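Local coordinates for protein L-rhamnonate dehydratase (Gibberella zeae, PDB 2P0I) that probably dehydrates L-rhamnonate to its 2-keto-3-deoxy acid, as a member of the mandelate racemase-like branch of the enolase superfamily, at residues A[323-328]-A[343-348]; A[244-249]-A[270-275]. All blocks are in the same frame, centred on the assembly; numbering follows the deposited sequence.

Both contacts lie in the C-terminal barrel domain, their centres about 14 Å apart, and both belong to its curled sheet. Contact 2 pairs the two parallel strands of a beta-alpha-beta unit, joined through helix 258-265; contact 1 joins two neighbouring chain passages mainly through side chains. They meet where His325 CD2 lies 3.4 Å from Glu275 CD, and where Phe343 CE1 lies 3.7 Å from Trp246 CH2. Lys185 connects them further, forming salt bridges with Glu345 of 343-348 and Glu248 of 244-249. Glu248, Glu275 and nearby Asp222 form an acidic group, with His325 beside it; this is consistent with the metal-binding active site of enolase-superfamily barrels.

Contact 1: residues A[323-328]-A[343-348]; sequences VPHASG and FQEYLA
The imidazole of His325 is approached obliquely by the carboxylate of Glu345, whose OE1 lies 3.2 Å from His325 CD2 with the two planes 86° apart. The Phe343 ring is also met at a slant: Val323 CG2 comes to 3.6 Å from Phe343 CE1, while Trp182 makes an edge-to-face contact with the same ring. Both Val323 methyls lie against this ring and the Phe343 carbonyl, with CG1, anti to the backbone N, the nearer to Phe343 O at 3.4 Å. The two chain passages run in broadly the same direction, consistent with adjacent passages round the TIM-type barrel, although 323-328 has no regular strand geometry. Each has backbone partners elsewhere in the barrel: Val323 and His325 bond to Ile295 and Pro297, Gln344 and Tyr346 to strand 163-169. Across the junction, the hydrogen bond runs from Ala326 N to Glu345 OE1 (3.1 Å, 165° at the hydrogen), meeting that oxygen on its anti side, 23° out of the carboxylate plane. An extended Glu345 chain makes this reach possible, and OE2 is held separately by Lys185 and Thr169. Ala326 CB packs 3.8 Å from Glu345 CG and 3.9 Å from Leu347 CD2.

Contact 2: residues A[244-249]-A[270-275]; sequences INWWEE and KFTTGE
Residues 244-249 and 270-275 run alongside each other and pair in parallel at the bridges Trp247–Phe271 and Glu248–Thr272. Three backbone bonds alternate across them: Trp247 N to Lys270 O (3.1 Å), Thr272 N to Trp247 O (3.0 Å) and Glu249 N to Thr272 O (2.9 Å). Before the first, water 1 bridges Asn245 O and Lys270 N; water 2 donates to both Trp247 O and Thr272 O, and each of these carbonyls, already an acceptor of an amide hydrogen, is thus gripped by two bonds. Among the side chains, Thr272 CG2 sits over one face of the Trp246 indole, 3.6 Å from the five-membered ring centroid and 19° off its normal, a CH-pi contact. Trp246 CG lies between the backbone N and carbonyl carbon (chi1 70°), bringing that face to the methyl. In the indole plane, NE1 donates to the anti lone pair of Glu248 OE1 (3.3 Å), which helps fix the rotation of both groups. Glu248 OE2 is paired with Lys185 and lies 3.9 Å from Glu275 OE2, the carboxylate planes 83° apart. The other sheet face carries Trp247 and Phe271 side by side, with Trp247 CB 3.7 Å from Phe271 CD1. Their rings pack against helix 229-238, and Phe271 also touches the crossover helix 258-265. At the start of 270-275, Lys270 NZ forms a salt bridge to Glu234 of a second subunit. The pair continues through backbone bonds from 244-249 to strand 219-222, while strand 271-273 borders strand 294-295 on its other side.

Contact 1: residues A[323-328]-A[343-348]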
loop_
_atom_site.group_PDB
_atom_site.type_symbol
_atom_site.label_atom_id
_atom_site.label_comp_id
_atom_site.label_asym_id
_atom_site.label_seq_id
_atom_site.Cartn_x
_atom_site.Cartn_y
_atom_site.Cartn_z
ATOM N N VAL A 323 -20.735 21.675 1.763
ATOM C CA VAL A 323 -21.659 22.597 1.104
ATOM C C VAL A 323 -22.983 21.851 0.935
ATOM O O VAL A 323 -23.159 21.100 -0.017
ATOM C CB VAL A 323 -21.095 23.100 -0.251
ATOM C CG1 VAL A 323 -22.146 23.857 -1.061
ATOM C CG2 VAL A 323 -19.885 23.985 -0.015
ATOM N N PRO A 324 -23.914 22.036 1.884
ATOM C CA PRO A 324 -25.075 21.178 1.973
ATOM C C PRO A 324 -26.061 21.387 0.829
ATOM O O PRO A 324 -26.051 22.440 0.176
ATOM C CB PRO A 324 -25.702 21.575 3.307
ATOM C CG PRO A 324 -25.312 22.981 3.490
ATOM C CD PRO A 324 -23.937 23.078 2.920
ATOM N N HIS A 325 -26.877 20.362 0.595
ATOM C CA HIS A 325 -28.034 20.423 -0.286
ATOM C C HIS A 325 -29.005 21.495 0.211
ATOM O O HIS A 325 -29.140 21.697 1.422
ATOM C CB HIS A 325 -28.717 19.050 -0.307
ATOM C CG HIS A 325 -29.921 18.983 -1.192
ATOM N ND1 HIS A 325 -31.209 18.960 -0.698
ATOM C CD2 HIS A 325 -30.037 18.943 -2.541
ATOM C CE1 HIS A 325 -32.064 18.898 -1.702
ATOM N NE2 HIS A 325 -31.378 18.889 -2.832
ATOM N N ALA A 326 -29.654 22.189 -0.726
ATOM C CA ALA A 326 -30.676 23.183 -0.397
ATOM C C ALA A 326 -31.780 22.608 0.501
ATOM O O ALA A 326 -32.608 21.811 0.062
ATOM C CB ALA A 326 -31.267 23.777 -1.669
ATOM N N SER A 327 -31.761 23.006 1.769
ATOM C CA SER A 327 -32.725 22.520 2.749
ATOM C C SER A 327 -33.437 23.676 3.443
ATOM O O SER A 327 -34.007 23.500 4.525
ATOM C CB SER A 327 -32.026 21.658 3.799
ATOM O OG SER A 327 -31.351 20.565 3.203
ATOM N N GLY A 328 -33.401 24.856 2.826
ATOM C CA GLY A 328 -33.974 26.044 3.440
ATOM C C GLY A 328 -33.233 26.412 4.707
ATOM O O GLY A 328 -32.026 26.176 4.806
ATOM N N PHE A 343 -20.332 28.362 1.286
ATOM C CA PHE A 343 -21.510 28.873 0.555
ATOM C C PHE A 343 -22.541 27.751 0.493
ATOM O O PHE A 343 -22.262 26.646 0.945
ATOM C CB PHE A 343 -21.134 29.308 -0.874
ATOM C CG PHE A 343 -20.153 28.389 -1.560
ATOM C CD1 PHE A 343 -20.565 27.169 -2.101
ATOM C CD2 PHE A 343 -18.812 28.750 -1.674
ATOM C CE1 PHE A 343 -19.655 26.318 -2.733
ATOM C CE2 PHE A 343 -17.894 27.905 -2.305
ATOM C CZ PHE A 343 -18.317 26.691 -2.836
ATOM N N GLN A 344 -23.709 28.000 -0.093
ATOM C CA GLN A 344 -24.622 26.894 -0.368
ATOM C C GLN A 344 -25.538 26.999 -1.570
ATOM O O GLN A 344 -25.552 27.992 -2.291
ATOM C CB GLN A 344 -25.397 26.461 0.879
ATOM C CG GLN A 344 -26.437 27.430 1.362
ATOM C CD GLN A 344 -27.383 26.768 2.332
ATOM O OE1 GLN A 344 -28.352 26.129 1.932
ATOM N NE2 GLN A 344 -27.096 26.904 3.618
ATOM N N GLU A 345 -26.295 25.929 -1.770
ATOM C CA GLU A 345 -27.174 25.767 -2.906
ATOM C C GLU A 345 -28.510 26.470 -2.633
ATOM O O GLU A 345 -29.061 26.356 -1.536
ATOM C CB GLU A 345 -27.375 24.266 -3.139
ATOM C CG GLU A 345 -28.384 23.894 -4.200
ATOM C CD GLU A 345 -28.448 22.403 -4.460
ATOM O OE1 GLU A 345 -28.483 21.615 -3.492
ATOM O OE2 GLU A 345 -28.474 22.017 -5.646
ATOM N N TYR A 346 -29.011 27.205 -3.628
ATOM C CA TYR A 346 -30.442 27.477 -3.741
ATOM C C TYR A 346 -31.034 26.845 -4.991
ATOM O O TYR A 346 -30.411 26.857 -6.047
ATOM C CB TYR A 346 -30.737 28.990 -3.702
ATOM C CG TYR A 346 -32.137 29.295 -3.207
ATOM C CD1 TYR A 346 -32.445 29.228 -1.848
ATOM C CD2 TYR A 346 -33.163 29.606 -4.096
ATOM C CE1 TYR A 346 -33.728 29.476 -1.392
ATOM C CE2 TYR A 346 -34.453 29.858 -3.650
ATOM C CZ TYR A 346 -34.726 29.797 -2.290
ATOM O OH TYR A 346 -35.995 30.041 -1.811
ATOM N N LEU A 347 -32.236 26.293 -4.868
ATOM C CA LEU A 347 -32.990 25.808 -6.026
ATOM C C LEU A 347 -33.781 26.925 -6.707
ATOM O O LEU A 347 -34.603 27.578 -6.065
ATOM C CB LEU A 347 -33.954 24.697 -5.598
ATOM C CG LEU A 347 -33.673 23.236 -5.965
ATOM C CD1 LEU A 347 -33.422 23.039 -7.461
ATOM C CD2 LEU A 347 -32.542 22.639 -5.128
ATOM N N ALA A 348 -33.547 27.136 -8.003
ATOM C CA ALA A 348 -34.504 27.882 -8.842
ATOM C C ALA A 348 -35.730 27.022 -9.137
ATOM O O ALA A 348 -35.759 26.279 -10.125
ATOM C CB ALA A 348 -33.858 28.364 -10.144
#

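Contact 2: residues A[244-249]-A[270-275]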
loop_
_atom_site.group_PDB
_atom_site.type_symbol
_atom_site.label_atom_id
_atom_site.label_comp_id
_atom_site.label_asym_id
_atom_site.label_seq_id
_atom_site.Cartn_x
_atom_site.Cartn_y
_atom_site.Cartn_z
ATOM N N ILE A 244 -15.697 23.939 -16.441
ATOM C CA ILE A 244 -16.699 23.526 -15.450
ATOM C C ILE A 244 -16.098 23.583 -14.050
ATOM O O ILE A 244 -15.001 23.076 -13.816
ATOM C CB ILE A 244 -17.252 22.111 -15.776
ATOM C CG1 ILE A 244 -17.854 22.079 -17.196
ATOM C CG2 ILE A 244 -18.276 21.653 -14.738
ATOM C CD1 ILE A 244 -18.945 23.121 -17.469
ATOM N N ASN A 245 -16.802 24.239 -13.133
ATOM C CA ASN A 245 -16.279 24.449 -11.796
ATOM C C ASN A 245 -16.211 23.146 -10.988
ATOM O O ASN A 245 -15.152 22.794 -10.493
ATOM C CB ASN A 245 -17.080 25.521 -11.053
ATOM C CG ASN A 245 -16.441 25.911 -9.734
ATOM O OD1 ASN A 245 -17.136 26.190 -8.769
ATOM N ND2 ASN A 245 -15.112 25.913 -9.684
ATOM N N TRP A 246 -17.327 22.432 -10.882
ATOM C CA TRP A 246 -17.274 21.046 -10.449
ATOM C C TRP A 246 -18.307 20.148 -11.081
ATOM O O TRP A 246 -19.306 20.615 -11.621
ATOM C CB TRP A 246 -17.343 20.931 -8.919
ATOM C CG TRP A 246 -18.658 21.282 -8.282
ATOM C CD1 TRP A 246 -19.830 20.555 -8.314
ATOM C CD2 TRP A 246 -18.914 22.406 -7.444
ATOM N NE1 TRP A 246 -20.793 21.181 -7.562
ATOM C CE2 TRP A 246 -20.255 22.311 -7.010
ATOM C CE3 TRP A 246 -18.136 23.489 -7.012
ATOM C CZ2 TRP A 246 -20.840 23.271 -6.188
ATOM C CZ3 TRP A 246 -18.719 24.435 -6.197
ATOM C CH2 TRP A 246 -20.058 24.317 -5.788
ATOM N N TRP A 247 -18.056 18.846 -10.955
ATOM C CA TRP A 247 -18.958 17.801 -11.404
ATOM C C TRP A 247 -19.514 17.059 -10.199
ATOM O O TRP A 247 -18.766 16.436 -9.433
ATOM C CB TRP A 247 -18.210 16.838 -12.320
ATOM C CG TRP A 247 -17.668 17.498 -13.545
ATOM C CD1 TRP A 247 -16.510 18.213 -13.650
ATOM C CD2 TRP A 247 -18.270 17.509 -14.842
ATOM N NE1 TRP A 247 -16.349 18.666 -14.941
ATOM C CE2 TRP A 247 -17.419 18.251 -15.692
ATOM C CE3 TRP A 247 -19.450 16.966 -15.369
ATOM C CZ2 TRP A 247 -17.708 18.463 -17.043
ATOM C CZ3 TRP A 247 -19.740 17.183 -16.712
ATOM C CH2 TRP A 247 -18.869 17.921 -17.533
ATOM N N GLU A 248 -20.836 17.118 -10.066
ATOM C CA GLU A 248 -21.539 16.703 -8.875
ATOM C C GLU A 248 -22.210 15.358 -9.087
ATOM O O GLU A 248 -22.898 15.170 -10.083
ATOM C CB GLU A 248 -22.589 17.752 -8.534
ATOM C CG GLU A 248 -23.400 17.446 -7.307
ATOM C CD GLU A 248 -24.206 18.646 -6.828
ATOM O OE1 GLU A 248 -23.658 19.769 -6.799
ATOM O OE2 GLU A 248 -25.383 18.462 -6.465
ATOM N N GLU A 249 -22.004 14.438 -8.141
ATOM C CA GLU A 249 -22.694 13.143 -8.094
ATOM C C GLU A 249 -22.585 12.337 -9.373
ATOM O O GLU A 249 -23.596 11.856 -9.889
ATOM C CB GLU A 249 -24.174 13.312 -7.723
ATOM C CG GLU A 249 -24.421 13.427 -6.246
ATOM C CD GLU A 249 -25.692 12.735 -5.811
ATOM O OE1 GLU A 249 -25.589 11.737 -5.069
ATOM O OE2 GLU A 249 -26.794 13.187 -6.202
ATOM N N LYS A 270 -12.457 19.160 -10.226
ATOM C CA LYS A 270 -13.180 19.056 -8.970
ATOM C C LYS A 270 -14.426 18.176 -9.099
ATOM O O LYS A 270 -15.182 18.293 -10.057
ATOM C CB LYS A 270 -13.577 20.455 -8.468
ATOM C CG LYS A 270 -12.464 21.172 -7.722
ATOM C CD LYS A 270 -12.357 22.622 -8.105
ATOM C CE LYS A 270 -13.076 23.492 -7.110
ATOM N NZ LYS A 270 -12.865 24.935 -7.415
ATOM N N PHE A 271 -14.622 17.301 -8.116
ATOM C CA PHE A 271 -15.723 16.343 -8.094
ATOM C C PHE A 271 -16.344 16.381 -6.709
ATOM O O PHE A 271 -15.645 16.569 -5.712
ATOM C CB PHE A 271 -15.226 14.933 -8.411
ATOM C CG PHE A 271 -14.749 14.772 -9.822
ATOM C CD1 PHE A 271 -15.663 14.576 -10.862
ATOM C CD2 PHE A 271 -13.395 14.862 -10.125
ATOM C CE1 PHE A 271 -15.228 14.469 -12.183
ATOM C CE2 PHE A 271 -12.949 14.747 -11.439
ATOM C CZ PHE A 271 -13.869 14.548 -12.472
ATOM N N THR A 272 -17.664 16.259 -6.652
ATOM C CA THR A 272 -18.391 16.370 -5.387
ATOM C C THR A 272 -19.427 15.252 -5.302
ATOM O O THR A 272 -19.822 14.685 -6.318
ATOM C CB THR A 272 -19.101 17.744 -5.220
ATOM O OG1 THR A 272 -20.332 17.734 -5.937
ATOM C CG2 THR A 272 -18.255 18.906 -5.726
ATOM N N THR A 273 -19.855 14.931 -4.088
ATOM C CA THR A 273 -20.944 13.983 -3.894
ATOM C C THR A 273 -21.522 14.138 -2.500
ATOM O O THR A 273 -21.061 14.967 -1.711
ATOM C CB THR A 273 -20.512 12.501 -4.203
ATOM O OG1 THR A 273 -21.672 11.677 -4.375
ATOM C CG2 THR A 273 -19.626 11.930 -3.132
ATOM N N GLY A 274 -22.530 13.342 -2.190
ATOM C CA GLY A 274 -22.880 13.114 -0.802
ATOM C C GLY A 274 -24.311 13.467 -0.471
ATOM O O GLY A 274 -24.723 13.287 0.656
ATOM N N GLU A 275 -25.071 13.952 -1.457
ATOM C CA GLU A 275 -26.503 14.242 -1.282
ATOM C C GLU A 275 -27.299 13.008 -0.870
ATOM O O GLU A 275 -28.309 13.116 -0.179
ATOM C CB GLU A 275 -27.079 14.800 -2.583
ATOM C CG GLU A 275 -28.356 15.582 -2.445
ATOM C CD GLU A 275 -28.932 15.983 -3.791
ATOM O OE1 GLU A 275 -30.082 15.580 -4.093
ATOM O OE2 GLU A 275 -28.236 16.706 -4.539
HETATM O O HOH W 1 -12.813 21.537 -11.766
HETATM O O HOH W 2 -19.000 13.725 -8.758
HETATM O O HOH W 3 -24.528 10.931 -2.843
#